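PDB 4Q0S: L-Ribose isomerase from Acinetobacter, which interconverts L-ribose and L-ribulose, probably with the help of a metal ion bound in its cupin barrel. Local coordinates for residues E24-A29 with D47-V52. Sequence-based numbering, arbitrary orientation.
Sequences EWVREA and DSAGIV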
loop_
_atom_site.group_PDB
_atom_site.type_symbol
_atom_site.label_atom_id
_atom_site.label_comp_id
_atom_site.label_asym_id
_atom_site.label_seq_id
_atom_site.Cartn_x
_atom_site.Cartn_y
_atom_site.Cartn_z
ATOM N N GLU A 24 -17.921 1.969 15.005
ATOM C CA GLU A 24 -16.486 1.829 15.230
ATOM C C GLU A 24 -15.966 0.599 14.485
ATOM O O GLU A 24 -14.878 0.622 13.910
ATOM C CB GLU A 24 -16.180 1.728 16.730
ATOM C CG GLU A 24 -16.722 2.903 17.538
ATOM C CD GLU A 24 -16.199 2.945 18.961
ATOM O OE1 GLU A 24 -15.923 1.866 19.531
ATOM O OE2 GLU A 24 -16.078 4.061 19.516
ATOM N N TRP A 25 -16.770 -0.460 14.473
ATOM C CA TRP A 25 -16.409 -1.705 13.800
ATOM C C TRP A 25 -16.337 -1.509 12.288
ATOM O O TRP A 25 -15.308 -1.762 11.661
ATOM C CB TRP A 25 -17.448 -2.782 14.149
ATOM C CG TRP A 25 -17.228 -4.143 13.545
ATOM C CD1 TRP A 25 -16.037 -4.800 13.402
ATOM C CD2 TRP A 25 -18.246 -5.068 13.123
ATOM N NE1 TRP A 25 -16.252 -6.077 12.927
ATOM C CE2 TRP A 25 -17.598 -6.265 12.749
ATOM C CE3 TRP A 25 -19.645 -5.000 13.032
ATOM C CZ2 TRP A 25 -18.299 -7.389 12.289
ATOM C CZ3 TRP A 25 -20.342 -6.119 12.576
ATOM C CH2 TRP A 25 -19.666 -7.297 12.211
ATOM N N VAL A 26 -17.434 -1.040 11.708
ATOM C CA VAL A 26 -17.509 -0.828 10.274
ATOM C C VAL A 26 -16.685 0.342 9.731
ATOM O O VAL A 26 -16.040 0.211 8.695
ATOM C CB VAL A 26 -18.981 -0.673 9.836
ATOM C CG1 VAL A 26 -19.063 -0.267 8.369
ATOM C CG2 VAL A 26 -19.707 -1.994 10.048
ATOM N N ARG A 27 -16.693 1.484 10.411
ATOM C CA ARG A 27 -15.921 2.616 9.905
ATOM C C ARG A 27 -14.416 2.354 9.976
ATOM O O ARG A 27 -13.681 2.740 9.072
ATOM C CB ARG A 27 -16.299 3.907 10.643
ATOM C CG ARG A 27 -17.750 4.335 10.377
ATOM C CD ARG A 27 -18.067 5.723 10.927
ATOM N NE ARG A 27 -17.516 6.791 10.091
ATOM C CZ ARG A 27 -17.572 8.089 10.392
ATOM N NH1 ARG A 27 -18.154 8.494 11.519
ATOM N NH2 ARG A 27 -17.042 8.985 9.567
ATOM N N GLU A 28 -13.955 1.684 11.032
ATOM C CA GLU A 28 -12.531 1.367 11.147
ATOM C C GLU A 28 -12.157 0.405 10.039
ATOM O O GLU A 28 -11.063 0.488 9.484
ATOM C CB GLU A 28 -12.195 0.681 12.471
ATOM C CG GLU A 28 -11.927 1.598 13.646
ATOM C CD GLU A 28 -10.732 2.514 13.439
ATOM O OE1 GLU A 28 -9.813 2.163 12.667
ATOM O OE2 GLU A 28 -10.710 3.586 14.071
ATOM N N ALA A 29 -13.066 -0.525 9.745
ATOM C CA ALA A 29 -12.818 -1.525 8.719
ATOM C C ALA A 29 -12.740 -0.876 7.353
ATOM O O ALA A 29 -11.925 -1.267 6.528
ATOM C CB ALA A 29 -13.917 -2.594 8.736
ATOM N N ASP A 47 -25.271 0.218 7.017
ATOM C CA ASP A 47 -25.723 -0.645 8.105
ATOM C C ASP A 47 -25.908 -2.107 7.710
ATOM O O ASP A 47 -26.403 -2.900 8.503
ATOM C CB ASP A 47 -27.035 -0.120 8.697
ATOM C CG ASP A 47 -26.870 1.221 9.377
ATOM O OD1 ASP A 47 -25.744 1.536 9.819
ATOM O OD2 ASP A 47 -27.874 1.954 9.485
ATOM N N SER A 48 -25.525 -2.460 6.489
ATOM C CA SER A 48 -25.634 -3.840 6.041
ATOM C C SER A 48 -24.249 -4.473 5.895
ATOM O O SER A 48 -24.126 -5.690 5.729
ATOM C CB SER A 48 -26.372 -3.915 4.703
ATOM O OG SER A 48 -27.744 -3.609 4.862
ATOM N N ALA A 49 -23.209 -3.643 5.965
ATOM C CA ALA A 49 -21.842 -4.125 5.822
ATOM C C ALA A 49 -21.406 -5.020 6.976
ATOM O O ALA A 49 -20.721 -6.018 6.766
ATOM C CB ALA A 49 -20.882 -2.937 5.683
ATOM N N GLY A 50 -21.793 -4.662 8.195
ATOM C CA GLY A 50 -21.427 -5.462 9.351
ATOM C C GLY A 50 -22.457 -6.559 9.549
ATOM O O GLY A 50 -23.632 -6.273 9.774
ATOM N N ILE A 51 -22.017 -7.812 9.476
ATOM C CA ILE A 51 -22.918 -8.956 9.594
ATOM C C ILE A 51 -22.695 -9.841 10.820
ATOM O O ILE A 51 -21.567 -10.193 11.161
ATOM C CB ILE A 51 -22.801 -9.840 8.328
ATOM C CG1 ILE A 51 -23.031 -8.983 7.081
ATOM C CG2 ILE A 51 -23.812 -10.988 8.371
ATOM C CD1 ILE A 51 -22.574 -9.660 5.786
ATOM N N VAL A 52 -23.787 -10.200 11.483
ATOM C CA VAL A 52 -23.740 -11.079 12.648
ATOM C C VAL A 52 -24.670 -12.232 12.262
ATOM O O VAL A 52 -25.855 -12.015 12.006
ATOM C CB VAL A 52 -24.256 -10.361 13.916
ATOM C CG1 VAL A 52 -24.176 -11.291 15.117
ATOM C CG2 VAL A 52 -23.424 -9.100 14.167
#
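With CG anti to its backbone N (chi1 -180°), Trp25 sends the six-membered end of its indole from helix 19-35 to Gly50; Val26, with CG1 anti to N (chi1 172°), directs CG2 at the same residue and CG1 at Ala49. The indole comes in tip first: CZ3 lies 3.5 Å from Gly50 CA, and CH2 reaches the carbonyl O of Ile51 at 3.6 Å, an oxygen that sits in the ring plane at its edge. Beside it, Val26 CG2 rests 3.9 Å from Gly50 N, while CG1 meets the methyl CB of Ala49 at 4.2 Å. Gly50 has no side chain, and the indole and Val26 pack directly on its backbone; Gly50 CA and Val26 CA are 6.1 Å apart. The contact is buried and mostly apolar, and Gly50 N is hydrogen-bonded to Tyr22 OH, one turn back on the helix. Phe61 meets the indole edge-to-face. Ile51 points the other way, its side chain about 5 Å from bound D-ribitol. Strand 50-52, outermost within this chain in its antiparallel sheet, pairs with strand 73-82, and helix 19-35 packs against it as an N-terminal helix covering the outside of the cupin barrel.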